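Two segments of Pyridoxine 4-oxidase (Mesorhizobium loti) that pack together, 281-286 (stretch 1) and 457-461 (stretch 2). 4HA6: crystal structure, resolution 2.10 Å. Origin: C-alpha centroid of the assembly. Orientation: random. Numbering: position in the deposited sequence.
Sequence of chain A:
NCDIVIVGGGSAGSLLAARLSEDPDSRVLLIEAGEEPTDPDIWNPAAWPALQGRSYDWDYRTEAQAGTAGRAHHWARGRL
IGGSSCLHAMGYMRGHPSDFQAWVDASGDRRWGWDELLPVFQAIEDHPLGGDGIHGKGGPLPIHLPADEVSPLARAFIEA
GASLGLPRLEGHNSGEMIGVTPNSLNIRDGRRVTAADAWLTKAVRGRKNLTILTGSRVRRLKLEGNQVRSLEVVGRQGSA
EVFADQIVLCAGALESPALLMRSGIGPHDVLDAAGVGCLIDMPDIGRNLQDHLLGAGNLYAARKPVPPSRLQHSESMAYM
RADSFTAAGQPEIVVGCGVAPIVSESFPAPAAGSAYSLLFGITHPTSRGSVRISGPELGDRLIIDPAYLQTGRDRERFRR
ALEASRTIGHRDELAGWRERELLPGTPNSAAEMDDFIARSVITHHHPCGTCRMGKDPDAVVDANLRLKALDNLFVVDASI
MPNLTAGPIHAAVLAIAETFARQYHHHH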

# COMPACT_ATOMS: atom_id res chain seq x y z
N ASP A 281 22.92 3.57 16.11
CA ASP A 281 22.60 2.16 15.93
C ASP A 281 21.12 1.90 16.25
O ASP A 281 20.72 1.87 17.41
CB ASP A 281 23.53 1.29 16.79
CG ASP A 281 23.25 -0.20 16.64
OD1 ASP A 281 22.62 -0.60 15.64
OD2 ASP A 281 23.66 -0.98 17.52
N MET A 282 20.31 1.73 15.21
CA MET A 282 18.89 1.43 15.43
C MET A 282 18.61 0.09 14.74
O MET A 282 18.46 0.03 13.51
CB MET A 282 18.00 2.54 14.87
CG MET A 282 18.28 3.93 15.44
SD MET A 282 16.99 5.15 15.04
CE MET A 282 15.61 4.49 15.99
N PRO A 283 18.60 -0.99 15.54
CA PRO A 283 18.51 -2.35 14.99
C PRO A 283 17.23 -2.61 14.20
O PRO A 283 17.24 -3.49 13.35
CB PRO A 283 18.56 -3.23 16.24
CG PRO A 283 19.42 -2.42 17.21
CD PRO A 283 19.03 -0.98 16.95
N ASP A 284 16.16 -1.87 14.45
CA ASP A 284 14.88 -2.21 13.82
C ASP A 284 14.59 -1.48 12.51
O ASP A 284 13.54 -1.71 11.89
CB ASP A 284 13.73 -2.03 14.82
CG ASP A 284 13.51 -3.26 15.69
OD1 ASP A 284 14.43 -4.11 15.76
OD2 ASP A 284 12.43 -3.36 16.30
N ILE A 285 15.51 -0.61 12.07
CA ILE A 285 15.34 0.06 10.79
C ILE A 285 15.48 -0.94 9.65
O ILE A 285 16.50 -1.64 9.54
CB ILE A 285 16.33 1.23 10.59
CG1 ILE A 285 15.88 2.43 11.43
CG2 ILE A 285 16.40 1.64 9.11
CD1 ILE A 285 16.86 3.59 11.47
N GLY A 286 14.45 -1.03 8.82
CA GLY A 286 14.47 -2.00 7.74
C GLY A 286 13.81 -3.33 8.10
O GLY A 286 13.52 -4.11 7.20
N PRO A 457 11.45 0.50 23.55
CA PRO A 457 12.66 1.32 23.36
C PRO A 457 13.30 1.19 21.99
O PRO A 457 13.86 2.19 21.52
CB PRO A 457 13.63 0.79 24.42
CG PRO A 457 12.74 0.26 25.51
CD PRO A 457 11.55 -0.34 24.77
N ASP A 458 13.21 0.02 21.35
CA ASP A 458 13.85 -0.14 20.04
C ASP A 458 12.95 0.04 18.80
O ASP A 458 13.36 -0.25 17.69
CB ASP A 458 14.62 -1.47 19.98
CG ASP A 458 15.99 -1.37 20.62
OD1 ASP A 458 16.68 -0.35 20.40
OD2 ASP A 458 16.37 -2.31 21.34
N ALA A 459 11.72 0.54 19.01
CA ALA A 459 10.87 0.96 17.89
C ALA A 459 11.59 2.07 17.13
O ALA A 459 12.41 2.79 17.72
CB ALA A 459 9.54 1.48 18.41
N VAL A 460 11.30 2.22 15.84
CA VAL A 460 11.97 3.27 15.07
C VAL A 460 11.39 4.66 15.32
O VAL A 460 12.15 5.63 15.51
CB VAL A 460 12.05 2.95 13.58
CG1 VAL A 460 12.76 4.10 12.81
CG2 VAL A 460 12.80 1.66 13.39
N VAL A 461 10.06 4.75 15.35
CA VAL A 461 9.41 6.00 15.75
C VAL A 461 8.48 5.81 16.93
O VAL A 461 8.04 4.68 17.23
CB VAL A 461 8.67 6.69 14.59
CG1 VAL A 461 9.64 7.00 13.48
CG2 VAL A 461 7.53 5.80 14.06
O HOH W 1 15.71 0.24 16.42

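No direct hydrogen bond joins these two stretches; the polar link between them is a single water. Water 1 accepts from the backbone N of Asp-284, 2.9 Å away, and donates to the backbone O of Asp-458 at 2.7 Å, so one molecule joins an amide to a carbonyl that do not reach each other directly. Both groups belong to the backbone, so this bridge depends on where the two chains run rather than on the side chains of the residues that carry them.

What presents the amide is a type I beta turn from Met-282 to Ile-285, with Pro-283 and Asp-284 at its two central positions. Proline suits the first of these, since its ring holds phi near the -61° seen here. The turn's own closing bond, from Ile-285 N to Met-282 O at 3.3 Å, is weak.

Beside the water the contact mixes two apolar side-chain pairs with carbons resting on oxygens, and Val-460 is its center. It gives up more area to the contact than any other residue, and its CA-to-CB bond points toward the turn. With chi1 at 180° (t), both methyls of Val-460 pack on Ile-285 CG1, CG2 at 3.7 Å and CG1 at 3.8 Å; CG2 also lies 3.7 Å from the backbone C of Asp-284, and CG1 lies 4.3 Å from Met-282 CE. One beta-branched residue thus touches three positions of the turn. The closest CA pair across the stretches, Ile-285 CA and Val-460 CA at 6.3 Å, falls at this same place.

Met-282 reaches the contact by length rather than direction. Its CA-to-CB bond points sideways, but the chain, with chi angles m, t and p, brings its end nearer, and CE settles 3.7 Å from Val-460 O and 4.0 Å from Ala-459 O. These are van der Waals contacts of a methyl with carbonyl oxygens. Ala-459 points its own CB away and takes part through its backbone.

Asp-284 also points toward the other stretch, and its closest atom there is CB, 3.4 Å from Asp-458 O, the same carbonyl that receives the water. Asp-284 OD2 is nearly as near to Asp-458 O at 3.5 Å; the pair is not a hydrogen bond, and OD2 is engaged elsewhere in the structure. At the exposed margin, Asp-458 points toward the turn and its OD1 comes within 4.2 Å of Pro-283 CD, a loose contact.

The rule to draw is economical: with 288 Å² buried in all, two loops far apart in sequence meet through a central valine packed on an isoleucine and the end of a long methionine, two aspartates that point across, and one water between backbone groups.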